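Local coordinates for protein Amuc_1102 (Akkermansia muciniphila, PDB 7DSZ) that is of unconfirmed function but adopts an immunoglobulin-like fold related to archaeal type IV pilus proteins, consistent with a part in a pilus-like assembly, at residues Val21-Leu26 against Val139-Asn144; Thr75-Ile80 against Tyr95-Tyr100. One frame throughout, in Å; residues are numbered along the deposited sequence. Where two conformers were deposited one is given.

Contact 1 (Val21-Leu26 against Val139-Asn144); sequences VSLEKL and VVVEYN
In Val-21, Val-139 and Val-141 the first torsion sets CG1 anti to the backbone N (chi1 -177° in Val-141), so that CG2 lies beside the N; Leu-23 instead has CG anti to the carbonyl carbon (chi1 -63°), and Leu-26 has CG anti to the backbone N. These settings aim methyl groups from both segments into the gap between them. Val-141 stands at the middle and uses both branches. Its CG1 meets Val-21 CG2 tip to tip at 4.1 Å, while its CG2 fits against the forked end of Leu-23, 3.9 Å from Leu-23 CD2 and 4.0 Å from Leu-23 CD1, Leu-23 and Val-141 lying alongside each other with their ends pointing opposite ways. Farther along, at residues 24-26, where strand 18-32 is interrupted, Leu-26 crosses Val-139 at about a right angle and brings CD2 to 4.1 Å from Val-139 CG2. All three pairings are apolar and at relaxed van der Waals distances. The axes of strands 21-23 and 139-143 run nearly antiparallel and come no closer than 9.4 Å, a spacing that belongs to facing layers and not to neighbours in one sheet. Each strand finds its backbone partners within its own layer: Ser-22 and Glu-24 pair with Lys-59 and Pro-57, whereas Val-139 and Val-141 pair with Tyr-151 and Val-148. Phe-58 lies against Leu-23, continuing the apolar filling. Branched aliphatic side chains meeting across two facing sheets are characteristic of a beta-sandwich core, here that of the immunoglobulin-like fold.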
loop_
_atom_site.group_PDB
_atom_site.type_symbol
_atom_site.label_atom_id
_atom_site.label_comp_id
_atom_site.label_asym_id
_atom_site.label_seq_id
_atom_site.Cartn_x
_atom_site.Cartn_y
_atom_site.Cartn_z
ATOM N N VAL C 21 -0.937 18.506 22.964
ATOM C CA VAL C 21 -2.033 17.892 22.226
ATOM C C VAL C 21 -3.218 17.734 23.168
ATOM O O VAL C 21 -3.102 17.107 24.228
ATOM C CB VAL C 21 -1.614 16.535 21.635
ATOM C CG1 VAL C 21 -2.790 15.884 20.937
ATOM C CG2 VAL C 21 -0.460 16.734 20.658
ATOM N N SER C 22 -4.347 18.323 22.802
ATOM C CA SER C 22 -5.585 18.177 23.553
ATOM C C SER C 22 -6.395 17.055 22.915
ATOM O O SER C 22 -6.905 17.210 21.805
ATOM C CB SER C 22 -6.378 19.479 23.560
ATOM O OG SER C 22 -7.606 19.302 24.241
ATOM N N LEU C 23 -6.510 15.925 23.612
ATOM C CA LEU C 23 -7.295 14.786 23.136
ATOM C C LEU C 23 -8.711 14.826 23.684
ATOM O O LEU C 23 -8.935 15.228 24.825
ATOM C CB LEU C 23 -6.650 13.464 23.561
ATOM C CG LEU C 23 -5.266 13.132 23.025
ATOM C CD1 LEU C 23 -4.751 11.870 23.712
ATOM C CD2 LEU C 23 -5.330 12.921 21.502
ATOM N N GLU C 24 -9.668 14.397 22.867
ATOM C CA GLU C 24 -10.984 14.070 23.385
ATOM C C GLU C 24 -11.002 12.560 23.605
ATOM O O GLU C 24 -9.987 12.000 24.010
ATOM C CB GLU C 24 -12.086 14.565 22.444
ATOM C CG GLU C 24 -11.983 16.083 22.128
ATOM C CD GLU C 24 -12.010 16.968 23.377
ATOM O OE1 GLU C 24 -12.708 16.611 24.352
ATOM O OE2 GLU C 24 -11.328 18.023 23.382
ATOM N N LYS C 25 -12.120 11.890 23.390
ATOM C CA LYS C 25 -12.174 10.459 23.660
ATOM C C LYS C 25 -12.122 9.668 22.359
ATOM O O LYS C 25 -12.609 10.122 21.323
ATOM C CB LYS C 25 -13.446 10.097 24.426
ATOM C CG LYS C 25 -13.588 10.842 25.755
ATOM C CD LYS C 25 -14.817 10.351 26.498
ATOM C CE LYS C 25 -14.923 10.965 27.879
ATOM N NZ LYS C 25 -16.115 10.394 28.577
ATOM N N LEU C 26 -11.541 8.469 22.432
ATOM C CA LEU C 26 -11.661 7.504 21.337
ATOM C C LEU C 26 -13.072 6.928 21.318
ATOM O O LEU C 26 -13.533 6.369 22.320
ATOM C CB LEU C 26 -10.641 6.376 21.503
ATOM C CG LEU C 26 -10.482 5.475 20.278
ATOM C CD1 LEU C 26 -9.837 6.219 19.091
ATOM C CD2 LEU C 26 -9.664 4.257 20.639
ATOM N N VAL C 139 -5.000 5.696 23.991
ATOM C CA VAL C 139 -4.265 6.393 22.942
ATOM C C VAL C 139 -3.144 7.189 23.589
ATOM O O VAL C 139 -3.395 7.976 24.505
ATOM C CB VAL C 139 -5.173 7.333 22.126
ATOM C CG1 VAL C 139 -4.351 8.085 21.079
ATOM C CG2 VAL C 139 -6.313 6.540 21.468
ATOM N N VAL C 140 -1.922 6.996 23.111
ATOM C CA VAL C 140 -0.754 7.748 23.564
ATOM C C VAL C 140 -0.184 8.508 22.376
ATOM O O VAL C 140 0.057 7.917 21.320
ATOM C CB VAL C 140 0.312 6.824 24.178
ATOM C CG1 VAL C 140 1.573 7.631 24.554
ATOM C CG2 VAL C 140 -0.258 6.093 25.399
ATOM N N VAL C 141 0.035 9.813 22.544
ATOM C CA VAL C 141 0.565 10.660 21.476
ATOM C C VAL C 141 1.983 11.069 21.835
ATOM O O VAL C 141 2.225 11.572 22.940
ATOM C CB VAL C 141 -0.302 11.914 21.253
ATOM C CG1 VAL C 141 0.250 12.721 20.068
ATOM C CG2 VAL C 141 -1.759 11.524 21.018
ATOM N N GLU C 142 2.912 10.881 20.901
ATOM C CA GLU C 142 4.295 11.291 21.091
ATOM C C GLU C 142 4.681 12.359 20.074
ATOM O O GLU C 142 4.243 12.328 18.913
ATOM C CB GLU C 142 5.253 10.097 20.979
ATOM C CG GLU C 142 5.047 9.058 22.066
ATOM C CD GLU C 142 6.000 7.874 21.955
ATOM O OE1 GLU C 142 6.834 7.856 21.031
ATOM O OE2 GLU C 142 5.904 6.953 22.796
ATOM N N TYR C 143 5.492 13.313 20.524
ATOM C CA TYR C 143 6.130 14.283 19.648
ATOM C C TYR C 143 7.632 14.196 19.873
ATOM O O TYR C 143 8.098 14.318 21.010
ATOM C CB TYR C 143 5.632 15.712 19.909
ATOM C CG TYR C 143 6.397 16.706 19.069
ATOM C CD1 TYR C 143 6.193 16.775 17.698
ATOM C CD2 TYR C 143 7.362 17.536 19.632
ATOM C CE1 TYR C 143 6.899 17.654 16.912
ATOM C CE2 TYR C 143 8.084 18.427 18.844
ATOM C CZ TYR C 143 7.845 18.477 17.484
ATOM O OH TYR C 143 8.543 19.345 16.669
ATOM N N ASN C 144 8.382 13.979 18.791
ATOM C CA ASN C 144 9.832 13.773 18.871
ATOM C C ASN C 144 10.201 12.742 19.938
ATOM O O ASN C 144 11.130 12.932 20.725
ATOM C CB ASN C 144 10.558 15.095 19.120
ATOM C CG ASN C 144 10.744 15.905 17.849
ATOM O OD1 ASN C 144 10.733 15.361 16.742
ATOM N ND2 ASN C 144 10.931 17.214 18.003
#

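Contact 2 (Thr75-Ile80 against Tyr95-Tyr100)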
loop_
_atom_site.group_PDB
_atom_site.type_symbol
_atom_site.label_atom_id
_atom_site.label_comp_id
_atom_site.label_asym_id
_atom_site.label_seq_id
_atom_site.Cartn_x
_atom_site.Cartn_y
_atom_site.Cartn_z
ATOM N N THR C 75 3.221 10.953 16.545
ATOM C CA THR C 75 2.988 9.514 16.534
ATOM C C THR C 75 1.855 9.177 17.494
ATOM O O THR C 75 1.906 9.536 18.675
ATOM C CB THR C 75 4.265 8.756 16.897
ATOM O OG1 THR C 75 5.235 8.968 15.865
ATOM C CG2 THR C 75 3.988 7.263 17.007
ATOM N N PHE C 76 0.818 8.530 16.979
ATOM C CA PHE C 76 -0.303 8.066 17.786
ATOM C C PHE C 76 -0.153 6.571 18.005
ATOM O O PHE C 76 -0.032 5.819 17.040
ATOM C CB PHE C 76 -1.637 8.342 17.086
ATOM C CG PHE C 76 -2.144 9.737 17.275
ATOM C CD1 PHE C 76 -1.441 10.817 16.757
ATOM C CD2 PHE C 76 -3.321 9.971 17.966
ATOM C CE1 PHE C 76 -1.910 12.116 16.923
ATOM C CE2 PHE C 76 -3.797 11.275 18.143
ATOM C CZ PHE C 76 -3.073 12.350 17.618
ATOM N N LYS C 77 -0.187 6.139 19.262
ATOM C CA LYS C 77 -0.163 4.718 19.590
ATOM C C LYS C 77 -1.538 4.334 20.116
ATOM O O LYS C 77 -2.023 4.925 21.087
ATOM C CB LYS C 77 0.935 4.413 20.609
ATOM C CG LYS C 77 2.319 4.691 20.069
ATOM C CD LYS C 77 3.403 4.491 21.135
ATOM C CE LYS C 77 4.804 4.514 20.499
ATOM N NZ LYS C 77 5.875 4.361 21.535
ATOM N N PHE C 78 -2.185 3.389 19.435
ATOM C CA PHE C 78 -3.511 2.924 19.806
ATOM C C PHE C 78 -3.411 1.567 20.493
ATOM O O PHE C 78 -2.701 0.683 20.013
ATOM C CB PHE C 78 -4.408 2.779 18.580
ATOM C CG PHE C 78 -4.706 4.077 17.877
ATOM C CD1 PHE C 78 -3.793 4.597 16.967
ATOM C CD2 PHE C 78 -5.891 4.751 18.107
ATOM C CE1 PHE C 78 -4.065 5.779 16.293
ATOM C CE2 PHE C 78 -6.181 5.941 17.443
ATOM C CZ PHE C 78 -5.270 6.448 16.531
ATOM N N TYR C 79 -4.152 1.407 21.590
ATOM C CA TYR C 79 -4.236 0.152 22.332
ATOM C C TYR C 79 -5.701 -0.199 22.487
ATOM O O TYR C 79 -6.472 0.591 23.046
ATOM C CB TYR C 79 -3.595 0.264 23.722
ATOM C CG TYR C 79 -2.175 0.769 23.714
ATOM C CD1 TYR C 79 -1.911 2.133 23.772
ATOM C CD2 TYR C 79 -1.102 -0.108 23.673
ATOM C CE1 TYR C 79 -0.621 2.611 23.776
ATOM C CE2 TYR C 79 0.203 0.362 23.674
ATOM C CZ TYR C 79 0.432 1.728 23.725
ATOM O OH TYR C 79 1.719 2.225 23.730
ATOM N N ILE C 80 -6.082 -1.385 22.026
ATOM C CA ILE C 80 -7.460 -1.841 22.098
ATOM C C ILE C 80 -7.462 -3.253 22.668
ATOM O O ILE C 80 -6.703 -4.115 22.215
ATOM C CB ILE C 80 -8.149 -1.784 20.720
ATOM C CG1 ILE C 80 -8.329 -0.317 20.295
ATOM C CG2 ILE C 80 -9.495 -2.510 20.760
ATOM C CD1 ILE C 80 -8.561 -0.098 18.799
ATOM N N TYR C 95 -2.475 -3.481 19.022
ATOM C CA TYR C 95 -1.640 -2.287 19.045
ATOM C C TYR C 95 -1.420 -1.760 17.639
ATOM O O TYR C 95 -1.229 -2.539 16.699
ATOM C CB TYR C 95 -0.295 -2.600 19.674
ATOM C CG TYR C 95 0.757 -1.510 19.566
ATOM C CD1 TYR C 95 0.753 -0.430 20.449
ATOM C CD2 TYR C 95 1.784 -1.588 18.633
ATOM C CE1 TYR C 95 1.736 0.554 20.394
ATOM C CE2 TYR C 95 2.770 -0.603 18.563
ATOM C CZ TYR C 95 2.723 0.467 19.444
ATOM O OH TYR C 95 3.693 1.433 19.394
ATOM N N LYS C 96 -1.406 -0.435 17.503
ATOM C CA LYS C 96 -1.069 0.163 16.218
ATOM C C LYS C 96 -0.398 1.512 16.428
ATOM O O LYS C 96 -0.881 2.321 17.226
ATOM C CB LYS C 96 -2.325 0.332 15.361
ATOM C CG LYS C 96 -2.048 0.901 13.982
ATOM C CD LYS C 96 -1.302 -0.107 13.115
ATOM C CE LYS C 96 -1.409 0.269 11.638
ATOM N NZ LYS C 96 -0.832 -0.814 10.759
ATOM N N GLU C 97 0.697 1.744 15.705
ATOM C CA GLU C 97 1.332 3.055 15.594
ATOM C C GLU C 97 0.919 3.705 14.283
ATOM O O GLU C 97 1.039 3.086 13.218
ATOM C CB GLU C 97 2.855 2.945 15.614
ATOM C CG GLU C 97 3.479 3.007 16.961
ATOM C CD GLU C 97 4.990 2.809 16.906
ATOM O OE1 GLU C 97 5.486 1.799 17.469
ATOM O OE2 GLU C 97 5.666 3.662 16.284
ATOM N N VAL C 98 0.444 4.946 14.361
ATOM C CA VAL C 98 0.134 5.760 13.188
ATOM C C VAL C 98 0.953 7.037 13.300
ATOM O O VAL C 98 0.772 7.808 14.251
ATOM C CB VAL C 98 -1.366 6.080 13.086
ATOM C CG1 VAL C 98 -1.676 6.858 11.811
ATOM C CG2 VAL C 98 -2.204 4.797 13.144
ATOM N N LYS C 99 1.854 7.269 12.341
ATOM C CA LYS C 99 2.648 8.495 12.329
ATOM C C LYS C 99 2.000 9.455 11.343
ATOM O O LYS C 99 1.935 9.168 10.145
ATOM C CB LYS C 99 4.104 8.220 11.953
ATOM C CG LYS C 99 4.989 9.472 12.025
ATOM C CD LYS C 99 6.447 9.138 11.713
ATOM C CE LYS C 99 7.317 10.394 11.684
ATOM N NZ LYS C 99 8.365 10.416 12.760
ATOM N N TYR C 100 1.491 10.569 11.853
ATOM C CA TYR C 100 0.897 11.604 11.017
ATOM C C TYR C 100 1.966 12.621 10.679
ATOM O O TYR C 100 2.832 12.902 11.505
ATOM C CB TYR C 100 -0.258 12.294 11.746
ATOM C CG TYR C 100 -1.447 11.412 11.903
ATOM C CD1 TYR C 100 -2.284 11.151 10.822
ATOM C CD2 TYR C 100 -1.721 10.803 13.122
ATOM C CE1 TYR C 100 -3.386 10.329 10.963
ATOM C CE2 TYR C 100 -2.827 9.984 13.270
ATOM C CZ TYR C 100 -3.642 9.750 12.192
ATOM O OH TYR C 100 -4.736 8.934 12.327
HETATM O O HOH W 1 6.613 11.389 15.301
HETATM O O HOH W 2 5.458 1.597 22.086
#
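The Tyr-100 ring carries Val-98 CG1 over one face, off the ring centre, and turns its edge to the face of Phe-76 in an offset edge-to-face pair, planes at 89° and centroids 5.4 Å apart. Val-98 O lies at the Phe-76 ring edge; the Phe-78 ring has Lys-96 O at its edge, in plane, and Val-98 CG2 near CE1. On the other side of the sheet the Tyr-79 and Tyr-95 rings lie obliquely side by side; Tyr-95 has Glu-97 N over one face and, at its edge, Tyr-79 CE2, 3.4 Å from Tyr-95 CD1. The Tyr-95 hydroxyl donates to Glu-97 OE1 over 2.7 Å, from above the carboxylate plane, and takes a water proton; that water also accepts from Lys-77 NZ, whose salt bridge is to Glu-142. An alanine here removes the ring and hydroxyl of Tyr-95, and would probably leave Glu-97 less fixed and part of the Tyr-79 ring and Lys-77 chain less covered. Four backbone bonds join the hydrogen-bonded pairs Phe-76/Val-98 and Phe-78/Lys-96. In this antiparallel hairpin, strand 70-83 is flanked on its other edge by strand 134-143, and Phe-76, Phe-78, Val-98 and Tyr-100 pack on strand 109-115 of the facing sheet.

Overall arrangement
Contact 1 bridges the two layers of the sandwich, whereas contact 2 knits neighbouring strands within one of them. Strands 134-143 and 70-83 lie side by side, so the two contacts join directly: Val-140 O and Lys-77 N probably share a hydrogen bond, as do Glu-142 N and Thr-75 O, and Val-141 CG2 packs on Phe-76 CE2 at 3.5 Å. Contact 1 is buried and held by aliphatic side chains alone. Contact 2 is two-sided, its Phe-76 and Phe-78 face extending the same core while the Lys-77 and Glu-97 face mixes tyrosine rings with charged and hydrated groups and is more exposed. In sequence, both segments of contact 2 fall between the two segments of contact 1.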